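Local coordinates for protein KLLA0E08119p (Kluyveromyces lactis, PDB 3VA7) that probably carboxylates urea in an ATP- and biotin-dependent reaction and, as part of a longer protein, helps degrade it to ammonium and carbon dioxide, at residues A37-I42 with D396-K401; Q264-E269 with D447-I452; R367-N372 with Y409-A414; G382-V387 with T403-E408. All blocks are in the same frame, centred on the assembly; numbering follows the deposited sequence.

Interaction 1: A37-I42 with D396-K401; sequences ANRGEI and DTWVKK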
loop_
_atom_site.group_PDB
_atom_site.type_symbol
_atom_site.label_atom_id
_atom_site.label_comp_id
_atom_site.label_asym_id
_atom_site.label_seq_id
_atom_site.Cartn_x
_atom_site.Cartn_y
_atom_site.Cartn_z
ATOM N N ALA A 37 7.836 21.693 24.970
ATOM C CA ALA A 37 7.000 22.548 24.129
ATOM C C ALA A 37 7.359 22.360 22.655
ATOM O O ALA A 37 7.652 23.319 21.915
ATOM C CB ALA A 37 7.089 23.992 24.543
ATOM N N ASN A 38 7.317 21.109 22.219
ATOM C CA ASN A 38 7.700 20.810 20.847
ATOM C C ASN A 38 7.211 19.448 20.391
ATOM O O ASN A 38 6.578 18.701 21.196
ATOM C CB ASN A 38 9.220 20.921 20.662
ATOM C CG ASN A 38 9.588 21.579 19.374
ATOM O OD1 ASN A 38 9.253 21.071 18.289
ATOM N ND2 ASN A 38 10.298 22.706 19.457
ATOM N N ARG A 39 7.510 19.159 19.114
ATOM C CA ARG A 39 7.060 17.975 18.386
ATOM C C ARG A 39 8.233 17.326 17.658
ATOM O O ARG A 39 9.387 17.682 17.859
ATOM C CB ARG A 39 5.937 18.366 17.373
ATOM C CG ARG A 39 6.400 19.187 16.171
ATOM C CD ARG A 39 5.374 19.284 15.010
ATOM N NE ARG A 39 5.140 18.011 14.322
ATOM C CZ ARG A 39 5.972 17.413 13.435
ATOM N NH1 ARG A 39 5.611 16.232 12.900
ATOM N NH2 ARG A 39 7.162 17.947 13.088
ATOM N N GLY A 40 7.940 16.372 16.800
ATOM C CA GLY A 40 8.965 15.806 15.937
ATOM C C GLY A 40 10.202 15.275 16.619
ATOM O O GLY A 40 10.164 14.705 17.717
ATOM N N GLU A 41 11.310 15.543 15.970
ATOM C CA GLU A 41 12.600 14.914 16.173
ATOM C C GLU A 41 13.287 15.500 17.397
ATOM O O GLU A 41 13.886 14.783 18.237
ATOM C CB GLU A 41 13.353 15.206 14.863
ATOM C CG GLU A 41 14.805 15.230 14.832
ATOM C CD GLU A 41 15.489 16.440 15.487
ATOM O OE1 GLU A 41 15.475 17.597 14.933
ATOM O OE2 GLU A 41 16.126 16.136 16.523
ATOM N N ILE A 42 13.200 16.807 17.537
ATOM C CA ILE A 42 13.712 17.403 18.767
ATOM C C ILE A 42 12.982 16.893 20.035
ATOM O O ILE A 42 13.585 16.689 21.093
ATOM C CB ILE A 42 13.721 18.952 18.720
ATOM C CG1 ILE A 42 14.698 19.456 19.774
ATOM C CG2 ILE A 42 12.276 19.562 18.851
ATOM C CD1 ILE A 42 15.968 18.668 19.743
ATOM N N ASP A 396 18.808 11.137 14.450
ATOM C CA ASP A 396 17.782 11.724 15.280
ATOM C C ASP A 396 16.577 11.788 14.365
ATOM O O ASP A 396 16.593 12.422 13.280
ATOM C CB ASP A 396 18.214 13.082 15.841
ATOM C CG ASP A 396 19.452 12.996 16.776
ATOM O OD1 ASP A 396 19.873 11.926 17.290
ATOM O OD2 ASP A 396 20.038 14.046 17.030
ATOM N N THR A 397 15.555 11.062 14.746
ATOM C CA THR A 397 14.399 11.007 13.923
ATOM C C THR A 397 13.171 10.857 14.822
ATOM O O THR A 397 13.283 10.816 16.069
ATOM C CB THR A 397 14.511 9.819 12.903
ATOM O OG1 THR A 397 13.421 9.876 11.957
ATOM C CG2 THR A 397 14.550 8.427 13.655
ATOM N N TRP A 398 12.008 10.775 14.190
ATOM C CA TRP A 398 10.767 10.565 14.908
ATOM C C TRP A 398 9.883 9.652 14.064
ATOM O O TRP A 398 8.706 9.555 14.317
ATOM C CB TRP A 398 10.067 11.902 15.167
ATOM C CG TRP A 398 9.702 12.589 13.932
ATOM C CD1 TRP A 398 10.548 13.270 13.056
ATOM C CD2 TRP A 398 8.396 12.652 13.355
ATOM N NE1 TRP A 398 9.816 13.767 11.981
ATOM C CE2 TRP A 398 8.503 13.401 12.140
ATOM C CE3 TRP A 398 7.143 12.146 13.739
ATOM C CZ2 TRP A 398 7.396 13.641 11.315
ATOM C CZ3 TRP A 398 6.036 12.386 12.926
ATOM C CH2 TRP A 398 6.161 13.131 11.723
ATOM N N VAL A 399 10.469 8.966 13.077
ATOM C CA VAL A 399 9.687 8.166 12.137
ATOM C C VAL A 399 10.128 6.697 12.063
ATOM O O VAL A 399 11.265 6.335 12.419
ATOM C CB VAL A 399 9.696 8.800 10.750
ATOM C CG1 VAL A 399 9.336 10.303 10.860
ATOM C CG2 VAL A 399 11.034 8.556 10.042
ATOM N N LYS A 400 9.195 5.841 11.654
ATOM C CA LYS A 400 9.468 4.426 11.389
ATOM C C LYS A 400 8.429 3.932 10.372
ATOM O O LYS A 400 7.609 4.705 9.915
ATOM C CB LYS A 400 9.423 3.603 12.673
ATOM C CG LYS A 400 8.427 4.131 13.642
ATOM C CD LYS A 400 7.974 3.112 14.702
ATOM C CE LYS A 400 6.556 3.556 15.233
ATOM N NZ LYS A 400 6.274 3.211 16.708
ATOM N N LYS A 401 8.528 2.655 9.973
ATOM C CA LYS A 401 7.557 1.993 9.117
ATOM C C LYS A 401 6.228 2.374 9.763
ATOM O O LYS A 401 6.042 2.183 10.967
ATOM C CB LYS A 401 7.803 0.476 9.168
ATOM C CG LYS A 401 7.039 -0.467 8.196
ATOM C CD LYS A 401 7.258 -1.918 8.731
ATOM C CE LYS A 401 7.595 -2.954 7.636
ATOM N NZ LYS A 401 9.103 -3.255 7.368
HETATM O O HOH W 1 18.282 16.437 17.564
HETATM O O HOH W 2 15.138 12.319 17.535
#

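Interaction 2: Q264-E269 with D447-I452; sequences QKVIEE and DYLRSI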
loop_
_atom_site.group_PDB
_atom_site.type_symbol
_atom_site.label_atom_id
_atom_site.label_comp_id
_atom_site.label_asym_id
_atom_site.label_seq_id
_atom_site.Cartn_x
_atom_site.Cartn_y
_atom_site.Cartn_z
ATOM N N GLN A 264 18.190 27.697 3.365
ATOM C CA GLN A 264 17.718 26.679 4.283
ATOM C C GLN A 264 18.782 25.581 4.411
ATOM O O GLN A 264 19.172 24.950 3.418
ATOM C CB GLN A 264 16.376 26.151 3.818
ATOM C CG GLN A 264 15.336 27.241 3.595
ATOM C CD GLN A 264 14.160 26.745 2.778
ATOM O OE1 GLN A 264 13.400 25.891 3.234
ATOM N NE2 GLN A 264 14.001 27.271 1.556
ATOM N N LYS A 265 19.289 25.375 5.628
ATOM C CA LYS A 265 20.456 24.515 5.799
ATOM C C LYS A 265 20.128 23.072 5.421
ATOM O O LYS A 265 18.984 22.654 5.631
ATOM C CB LYS A 265 20.991 24.656 7.211
ATOM C CG LYS A 265 21.217 26.122 7.554
ATOM C CD LYS A 265 22.121 26.294 8.769
ATOM C CE LYS A 265 21.314 26.490 10.003
ATOM N NZ LYS A 265 22.004 27.402 10.953
ATOM N N VAL A 266 21.078 22.357 4.787
ATOM C CA VAL A 266 20.862 20.937 4.440
ATOM C C VAL A 266 21.980 20.049 4.936
ATOM O O VAL A 266 21.706 18.931 5.387
ATOM C CB VAL A 266 20.529 20.613 2.919
ATOM C CG1 VAL A 266 20.001 21.808 2.164
ATOM C CG2 VAL A 266 21.703 20.093 2.196
ATOM N N ILE A 267 23.225 20.540 4.874
ATOM C CA ILE A 267 24.354 19.824 5.469
ATOM C C ILE A 267 25.229 20.720 6.335
ATOM O O ILE A 267 25.604 21.838 5.936
ATOM C CB ILE A 267 25.240 19.085 4.399
ATOM C CG1 ILE A 267 24.595 17.773 3.982
ATOM C CG2 ILE A 267 26.667 18.782 4.882
ATOM C CD1 ILE A 267 24.125 17.793 2.565
ATOM N N GLU A 268 25.586 20.205 7.517
ATOM C CA GLU A 268 26.482 20.921 8.419
ATOM C C GLU A 268 27.627 20.038 8.859
ATOM O O GLU A 268 27.522 18.821 8.824
ATOM C CB GLU A 268 25.715 21.469 9.624
ATOM C CG GLU A 268 24.341 22.060 9.289
ATOM C CD GLU A 268 23.175 21.051 9.413
ATOM O OE1 GLU A 268 23.379 19.860 9.753
ATOM O OE2 GLU A 268 22.020 21.459 9.180
ATOM N N GLU A 269 28.717 20.668 9.278
ATOM C CA GLU A 269 29.931 19.966 9.704
ATOM C C GLU A 269 30.766 20.706 10.794
ATOM O O GLU A 269 30.687 21.927 10.970
ATOM C CB GLU A 269 30.838 19.702 8.491
ATOM C CG GLU A 269 31.555 20.948 7.949
ATOM C CD GLU A 269 32.506 20.584 6.800
ATOM O OE1 GLU A 269 32.383 21.179 5.656
ATOM O OE2 GLU A 269 33.364 19.692 7.070
ATOM N N ASP A 447 18.370 11.291 -2.518
ATOM C CA ASP A 447 19.159 11.232 -3.718
ATOM C C ASP A 447 19.877 12.548 -3.905
ATOM O O ASP A 447 21.034 12.553 -4.235
ATOM C CB ASP A 447 18.294 10.934 -4.960
ATOM C CG ASP A 447 19.147 10.711 -6.199
ATOM O OD1 ASP A 447 19.928 9.748 -6.163
ATOM O OD2 ASP A 447 19.100 11.525 -7.160
ATOM N N TYR A 448 19.174 13.655 -3.740
ATOM C CA TYR A 448 19.792 14.990 -3.707
ATOM C C TYR A 448 20.942 15.091 -2.673
ATOM O O TYR A 448 22.040 15.544 -2.979
ATOM C CB TYR A 448 18.688 15.964 -3.383
ATOM C CG TYR A 448 19.097 17.367 -3.144
ATOM C CD1 TYR A 448 19.148 17.866 -1.844
ATOM C CD2 TYR A 448 19.355 18.238 -4.213
ATOM C CE1 TYR A 448 19.475 19.180 -1.600
ATOM C CE2 TYR A 448 19.696 19.562 -3.985
ATOM C CZ TYR A 448 19.751 20.031 -2.674
ATOM O OH TYR A 448 20.082 21.337 -2.394
ATOM N N LEU A 449 20.682 14.615 -1.465
ATOM C CA LEU A 449 21.710 14.528 -0.426
ATOM C C LEU A 449 22.908 13.723 -0.879
ATOM O O LEU A 449 24.034 14.117 -0.608
ATOM C CB LEU A 449 21.163 13.901 0.877
ATOM C CG LEU A 449 20.581 14.731 2.025
ATOM C CD1 LEU A 449 20.372 16.181 1.666
ATOM C CD2 LEU A 449 19.307 14.082 2.546
ATOM N N ARG A 450 22.663 12.604 -1.554
ATOM C CA ARG A 450 23.716 11.636 -1.920
ATOM C C ARG A 450 24.715 12.244 -2.894
ATOM O O ARG A 450 25.952 12.157 -2.723
ATOM C CB ARG A 450 23.087 10.406 -2.563
ATOM C CG ARG A 450 22.893 9.262 -1.624
ATOM C CD ARG A 450 21.784 8.440 -2.148
ATOM N NE ARG A 450 21.381 7.457 -1.169
ATOM C CZ ARG A 450 20.332 6.663 -1.330
ATOM N NH1 ARG A 450 19.619 6.792 -2.436
ATOM N NH2 ARG A 450 20.001 5.750 -0.410
ATOM N N SER A 451 24.125 12.851 -3.910
ATOM C CA SER A 451 24.798 13.635 -4.900
ATOM C C SER A 451 25.658 14.762 -4.274
ATOM O O SER A 451 26.834 14.908 -4.642
ATOM C CB SER A 451 23.753 14.167 -5.876
ATOM O OG SER A 451 24.114 15.462 -6.293
ATOM N N ILE A 452 25.096 15.535 -3.333
ATOM C CA ILE A 452 25.898 16.563 -2.619
ATOM C C ILE A 452 27.018 15.943 -1.804
ATOM O O ILE A 452 28.166 16.186 -2.098
ATOM C CB ILE A 452 25.077 17.478 -1.742
ATOM C CG1 ILE A 452 24.083 18.279 -2.573
ATOM C CG2 ILE A 452 25.983 18.422 -0.996
ATOM C CD1 ILE A 452 23.112 19.022 -1.722
#

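Interaction 3: R367-N372 with Y409-A414; sequences RLYAEN and YDPTLA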
loop_
_atom_site.group_PDB
_atom_site.type_symbol
_atom_site.label_atom_id
_atom_site.label_comp_id
_atom_site.label_asym_id
_atom_site.label_seq_id
_atom_site.Cartn_x
_atom_site.Cartn_y
_atom_site.Cartn_z
ATOM N N ARG A 367 20.335 16.503 6.503
ATOM C CA ARG A 367 18.954 16.606 6.927
ATOM C C ARG A 367 18.019 15.937 5.924
ATOM O O ARG A 367 17.795 16.469 4.823
ATOM C CB ARG A 367 18.590 18.073 7.046
ATOM C CG ARG A 367 19.497 18.936 7.897
ATOM C CD ARG A 367 18.657 20.146 8.370
ATOM N NE ARG A 367 19.389 21.104 9.184
ATOM C CZ ARG A 367 18.878 22.267 9.578
ATOM N NH1 ARG A 367 17.643 22.605 9.239
ATOM N NH2 ARG A 367 19.598 23.100 10.302
ATOM N N LEU A 368 17.465 14.791 6.298
ATOM C CA LEU A 368 16.479 14.111 5.465
ATOM C C LEU A 368 15.119 14.751 5.599
ATOM O O LEU A 368 14.516 14.701 6.672
ATOM C CB LEU A 368 16.369 12.623 5.819
ATOM C CG LEU A 368 15.588 11.682 4.854
ATOM C CD1 LEU A 368 16.416 11.297 3.612
ATOM C CD2 LEU A 368 15.101 10.406 5.585
ATOM N N TYR A 369 14.650 15.334 4.494
ATOM C CA TYR A 369 13.328 15.977 4.380
ATOM C C TYR A 369 12.356 15.189 3.487
ATOM O O TYR A 369 12.758 14.631 2.449
ATOM C CB TYR A 369 13.474 17.384 3.778
ATOM C CG TYR A 369 14.057 18.432 4.713
ATOM C CD1 TYR A 369 13.241 19.055 5.657
ATOM C CD2 TYR A 369 15.392 18.834 4.624
ATOM C CE1 TYR A 369 13.732 20.016 6.529
ATOM C CE2 TYR A 369 15.898 19.798 5.484
ATOM C CZ TYR A 369 15.047 20.394 6.441
ATOM O OH TYR A 369 15.469 21.346 7.353
ATOM N N ALA A 370 11.071 15.165 3.863
ATOM C CA ALA A 370 9.999 14.707 2.979
ATOM C C ALA A 370 9.719 15.816 1.979
ATOM O O ALA A 370 8.815 16.646 2.157
ATOM C CB ALA A 370 8.779 14.403 3.764
ATOM N N GLU A 371 10.516 15.844 0.923
ATOM C CA GLU A 371 10.448 16.896 -0.096
ATOM C C GLU A 371 10.824 16.324 -1.450
ATOM O O GLU A 371 11.582 15.321 -1.530
ATOM C CB GLU A 371 11.527 17.933 0.155
ATOM C CG GLU A 371 11.146 19.152 0.863
ATOM C CD GLU A 371 12.400 19.894 1.288
ATOM O OE1 GLU A 371 13.497 19.424 0.863
ATOM O OE2 GLU A 371 12.281 20.908 2.048
ATOM N N ASN A 372 10.393 17.022 -2.505
ATOM C CA ASN A 372 10.786 16.655 -3.860
ATOM C C ASN A 372 11.841 17.577 -4.517
ATOM O O ASN A 372 11.521 18.663 -5.001
ATOM C CB ASN A 372 9.529 16.515 -4.722
ATOM C CG ASN A 372 9.829 15.890 -6.040
ATOM O OD1 ASN A 372 10.974 15.602 -6.333
ATOM N ND2 ASN A 372 8.814 15.666 -6.841
ATOM N N TYR A 409 3.609 20.880 9.257
ATOM C CA TYR A 409 4.526 21.630 10.105
ATOM C C TYR A 409 5.859 22.000 9.491
ATOM O O TYR A 409 6.296 23.160 9.588
ATOM C CB TYR A 409 4.678 20.934 11.465
ATOM C CG TYR A 409 3.323 20.691 12.110
ATOM C CD1 TYR A 409 2.620 21.739 12.729
ATOM C CD2 TYR A 409 2.719 19.415 12.044
ATOM C CE1 TYR A 409 1.349 21.513 13.294
ATOM C CE2 TYR A 409 1.462 19.166 12.599
ATOM C CZ TYR A 409 0.781 20.210 13.224
ATOM O OH TYR A 409 -0.450 19.951 13.771
ATOM N N ASP A 410 6.489 21.030 8.849
ATOM C CA ASP A 410 7.917 21.089 8.560
ATOM C C ASP A 410 8.229 19.687 8.159
ATOM O O ASP A 410 7.897 18.763 8.871
ATOM C CB ASP A 410 8.739 21.429 9.809
ATOM C CG ASP A 410 10.222 21.113 9.643
ATOM O OD1 ASP A 410 10.988 21.937 9.072
ATOM O OD2 ASP A 410 10.630 20.025 10.100
ATOM N N PRO A 411 8.896 19.518 7.020
ATOM C CA PRO A 411 9.000 18.164 6.495
ATOM C C PRO A 411 10.260 17.362 6.974
ATOM O O PRO A 411 10.665 16.399 6.328
ATOM C CB PRO A 411 8.979 18.405 4.970
ATOM C CG PRO A 411 9.483 19.849 4.785
ATOM C CD PRO A 411 9.550 20.515 6.148
ATOM N N THR A 412 10.852 17.722 8.104
ATOM C CA THR A 412 11.968 16.933 8.597
ATOM C C THR A 412 11.622 15.459 8.919
ATOM O O THR A 412 10.654 15.151 9.628
ATOM C CB THR A 412 12.604 17.605 9.820
ATOM O OG1 THR A 412 13.181 18.859 9.415
ATOM C CG2 THR A 412 13.671 16.691 10.424
ATOM N N LEU A 413 12.421 14.550 8.394
ATOM C CA LEU A 413 12.211 13.149 8.659
ATOM C C LEU A 413 13.205 12.660 9.700
ATOM O O LEU A 413 12.854 11.958 10.656
ATOM C CB LEU A 413 12.317 12.325 7.356
ATOM C CG LEU A 413 11.107 12.461 6.403
ATOM C CD1 LEU A 413 11.236 11.780 5.030
ATOM C CD2 LEU A 413 9.798 12.030 7.109
ATOM N N ALA A 414 14.446 13.066 9.518
ATOM C CA ALA A 414 15.541 12.438 10.187
ATOM C C ALA A 414 16.769 13.286 10.011
ATOM O O ALA A 414 16.865 14.055 9.103
ATOM C CB ALA A 414 15.757 11.006 9.645
#

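Interaction 4: G382-V387 with T403-E408; sequences GQLTSV and TNVSAE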
loop_
_atom_site.group_PDB
_atom_site.type_symbol
_atom_site.label_atom_id
_atom_site.label_comp_id
_atom_site.label_asym_id
_atom_site.label_seq_id
_atom_site.Cartn_x
_atom_site.Cartn_y
_atom_site.Cartn_z
ATOM N N GLY A 382 2.537 11.739 3.198
ATOM C CA GLY A 382 2.150 10.335 3.034
ATOM C C GLY A 382 2.615 9.322 4.084
ATOM O O GLY A 382 3.376 9.651 4.963
ATOM N N GLN A 383 2.167 8.070 3.974
ATOM C CA GLN A 383 2.583 7.012 4.898
ATOM C C GLN A 383 3.901 6.355 4.529
ATOM O O GLN A 383 4.069 5.880 3.394
ATOM C CB GLN A 383 1.529 5.927 5.044
ATOM C CG GLN A 383 1.824 5.114 6.228
ATOM C CD GLN A 383 0.787 4.078 6.532
ATOM O OE1 GLN A 383 0.553 3.766 7.707
ATOM N NE2 GLN A 383 0.189 3.499 5.503
ATOM N N LEU A 384 4.825 6.323 5.487
ATOM C CA LEU A 384 6.071 5.638 5.286
ATOM C C LEU A 384 5.810 4.136 5.338
ATOM O O LEU A 384 5.087 3.632 6.190
ATOM C CB LEU A 384 7.146 6.067 6.289
ATOM C CG LEU A 384 7.491 7.548 6.239
ATOM C CD1 LEU A 384 8.574 7.844 7.211
ATOM C CD2 LEU A 384 7.857 8.052 4.834
ATOM N N THR A 385 6.449 3.431 4.423
ATOM C CA THR A 385 6.069 2.095 4.070
ATOM C C THR A 385 7.190 1.139 4.441
ATOM O O THR A 385 7.010 -0.090 4.597
ATOM C CB THR A 385 5.744 2.110 2.544
ATOM O OG1 THR A 385 4.361 1.770 2.348
ATOM C CG2 THR A 385 6.728 1.293 1.681
ATOM N N SER A 386 8.363 1.723 4.575
ATOM C CA SER A 386 9.525 0.983 4.947
ATOM C C SER A 386 10.540 2.053 5.360
ATOM O O SER A 386 10.713 3.087 4.698
ATOM C CB SER A 386 9.990 0.088 3.773
ATOM O OG SER A 386 11.416 -0.020 3.747
ATOM N N VAL A 387 11.187 1.833 6.479
ATOM C CA VAL A 387 12.086 2.846 7.012
ATOM C C VAL A 387 13.312 2.120 7.538
ATOM O O VAL A 387 13.237 1.390 8.497
ATOM C CB VAL A 387 11.399 3.697 8.145
ATOM C CG1 VAL A 387 12.374 4.659 8.729
ATOM C CG2 VAL A 387 10.128 4.453 7.625
ATOM N N THR A 403 4.590 5.454 10.103
ATOM C CA THR A 403 4.381 6.851 10.295
ATOM C C THR A 403 3.743 7.576 9.132
ATOM O O THR A 403 4.181 7.443 8.001
ATOM C CB THR A 403 5.698 7.539 10.646
ATOM O OG1 THR A 403 6.295 6.855 11.760
ATOM C CG2 THR A 403 5.451 9.042 10.958
ATOM N N ASN A 404 2.731 8.385 9.444
ATOM C CA ASN A 404 2.101 9.324 8.485
ATOM C C ASN A 404 2.740 10.673 8.539
ATOM O O ASN A 404 2.672 11.352 9.524
ATOM C CB ASN A 404 0.609 9.487 8.797
ATOM C CG ASN A 404 -0.170 8.209 8.564
ATOM O OD1 ASN A 404 -0.581 7.540 9.513
ATOM N ND2 ASN A 404 -0.361 7.851 7.298
ATOM N N VAL A 405 3.371 11.056 7.461
ATOM C CA VAL A 405 4.085 12.302 7.417
ATOM C C VAL A 405 3.196 13.342 6.771
ATOM O O VAL A 405 2.822 13.176 5.603
ATOM C CB VAL A 405 5.375 12.170 6.583
ATOM C CG1 VAL A 405 6.107 13.546 6.489
ATOM C CG2 VAL A 405 6.266 11.093 7.199
ATOM N N SER A 406 2.863 14.405 7.510
ATOM C CA SER A 406 1.982 15.440 6.966
ATOM C C SER A 406 2.723 16.682 6.431
ATOM O O SER A 406 3.940 16.862 6.631
ATOM C CB SER A 406 0.930 15.862 7.980
ATOM O OG SER A 406 1.294 17.106 8.530
ATOM N N ALA A 407 1.977 17.535 5.734
ATOM C CA ALA A 407 2.564 18.728 5.086
ATOM C C ALA A 407 2.448 19.949 6.014
ATOM O O ALA A 407 2.981 21.037 5.725
ATOM C CB ALA A 407 1.882 18.993 3.719
ATOM N N GLU A 408 1.770 19.733 7.142
ATOM C CA GLU A 408 1.459 20.792 8.082
ATOM C C GLU A 408 2.690 21.567 8.602
ATOM O O GLU A 408 2.831 22.776 8.381
ATOM C CB GLU A 408 0.596 20.244 9.231
ATOM C CG GLU A 408 -0.361 21.291 9.854
ATOM C CD GLU A 408 -1.343 21.963 8.842
ATOM O OE1 GLU A 408 -1.713 21.325 7.808
ATOM O OE2 GLU A 408 -1.749 23.135 9.105
#

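Interaction 1: A37-I42 with D396-K401
The indole of Trp398 lies under Arg39 and Gly40, both over the same face. Arg39 brings NH1 above the rim of the six-membered ring, 3.4 Å from Trp398 CH2. The guanidinium stands almost upright on the indole, the planes 84° apart, and Arg39 CZ sits 4.8 Å from the centroid of the six-membered ring, a cation-pi contact made by the edge of the cation. Over the five-membered ring Gly40 CA makes a CH-pi contact, while Val399 CG1 covers the other face. Trp398 CG falls between the backbone N and the carbonyl carbon (chi1 62°), which raises the indole toward the turn that leads into helix 40-53. Beside it, Glu41 CB meets Trp398 CD1 at 3.9 Å and Glu41 CG rests on the carbonyl O of Asp396. The carboxylates of Glu41 and Asp396 come close, OE2 of the first 4.5 Å from OD2 of the second. Arg39 is also salt-bridged to Asp65. The N-terminal and C-terminal parts of the biotin carboxylase region thus meet through a cation on an aromatic face, and the salt bridge of Asp396 to Arg394 and the hydrogen bond of Glu41 OE1 to Tyr111 probably temper the closeness of two buried acids.

Interaction 2: Q264-E269 with D447-I452
Ile267 points from strand 264-270 at helix 446-454, and its chain can be followed from CB outward. CB itself stands back from the helix. There CG2 lies anti to the backbone N, while CG1 is anti to the carbonyl carbon (chi1 -80°) and carries CD1 forward to make the contact. CD1 comes between two helix residues one turn apart, 4.1 Å from Ile452 CG2 and 4.2 Å from Leu449 CD1. Strand and helix side chains run antiparallel past each other, and their methyl ends make the contacts.

Val266, one residue earlier in the strand, also points at the helix and uses one branch for all its contacts. Its CG2 reaches Leu449 CD1 at 4.2 Å and Ile452 CD1 at 4.3 Å, with Tyr448 CE1 at the limit of contact. Leu449 CD1 therefore serves both strand residues. On the helix, Ile452 CD1 lies over one face of the Tyr448 ring, whose edge-to-face neighbours are Phe377 and Tyr473. Ile267 also packs on Ile364 and Ala366 of the adjoining strand 362-372.

Apolar carbons, mostly methyls, carry the contact, and the residues that touch are buried. With axes 10.1 Å apart and inclined at 45°, it is a helix packed on a beta-sheet, joining a C-terminal helix of the biotin carboxylase region to the large antiparallel sheet.

Interaction 3: R367-N372 with Y409-A414
Leu368 faces both Leu413 and Ala414 in a classic beta bulge, where strands 362-372 and 412-420 pair antiparallel in the biotin carboxylase C-terminal domain. Among the backbone bonds, Leu368 O accepts twice, from Leu413 N at 2.7 Å and from Ala414 N at 3.3 Å, both donors in its carbonyl plane. Leu368 N returns a bond to Ala414 O, and beyond the bulge Ala370 N gives one to Pro411 O.

Apolar contacts flank this core. Leu368 CD2 rests 3.8 Å from Leu413 CB, Ala370 CB meets Leu413 CD1, and Tyr369 CD1 packs against Pro411 CG at 3.9 Å. With CG anti to the carbonyl carbon (chi1 -74°), the Tyr369 ring lies alongside Pro411 and Thr412.

Polar side chains finish the contact. Arg367, salt-bridged to Glu268 and Glu325, sends NH1 to Tyr369 OH. Replacing Tyr369 by an alanine would probably leave Arg367 NH1 without this acceptor and open a gap beside Pro411. Asp410 OD2 closes an Asx turn by accepting from Thr412 N, which comes from above the carboxylate plane, while Thr412 OG1, 2.9 Å from Asp410 OD2, donates to the syn lone pair of that same oxygen.

Interaction 4: G382-V387 with T403-E408
Strands 378-383 and 404-405 run antiparallel, Gly382 opposite Val405 as a hydrogen-bonded pair and Gln383 opposite Asn404 as a non-hydrogen-bonded one. Gly382 N gives a bond of 2.8 Å to Val405 O in its carbonyl plane, while Val405 N meets Gly382 O from above the carbonyl plane, 39° out of it. One residue past the strand, Leu384 N continues the pairing with a nearly straight bond to Thr403 O (173° at the hydrogen), arriving close to the line of the C=O bond. The same oxygen receives a CA-H...O contact from Gln383 CA at 3.5 Å.

The two faces differ in chemistry. On one, Asn404 ND2 comes 3.5 Å from Gln383 CB and also touches CG, so the amide nitrogen rests on the aliphatic stem; Asn404 OD1 is hydrogen-bonded to Asn1095, far along the chain.

On the other face, Val405 CG2 packs against the branch point of Leu384, 3.9 Å from CG, with both methyl ends of the leucine close by. Val405 CG2 is anti to the carbonyl carbon, which turns this methyl toward Leu384. Val399, Val439 and Cys442 also touch Leu384. A serine in place of Leu384 would probably leave Val405 CG2 without its apolar partner and open a gap beside Val399 and Val439. The short strand 404-405 thus pairs along 378-383 at the margin of the large antiparallel sheet of the biotin carboxylase region, to which the C-terminal domain contributes both strands.

Overall arrangement
From the N terminus, the start of helix 40-53 meets residues 396-401: interaction 1 closes a loop of more than 350 residues and brings the N-terminal part of the biotin carboxylase region to its C-terminal domain. Strand 264-270 then opens interaction 2, closed by helix 446-454, so that these two contacts cross. Interaction 3 lies inside the loop of interaction 2, and interaction 4, the shortest closure, inside that of interaction 3; both cross interaction 1. Contacts between them bind the set together: Trp398 NE1 reaches Thr412 O, Val266 and Arg367 pair through their backbones, and Val405 packs on Leu413 and Ala370. All four reach the same antiparallel sheet.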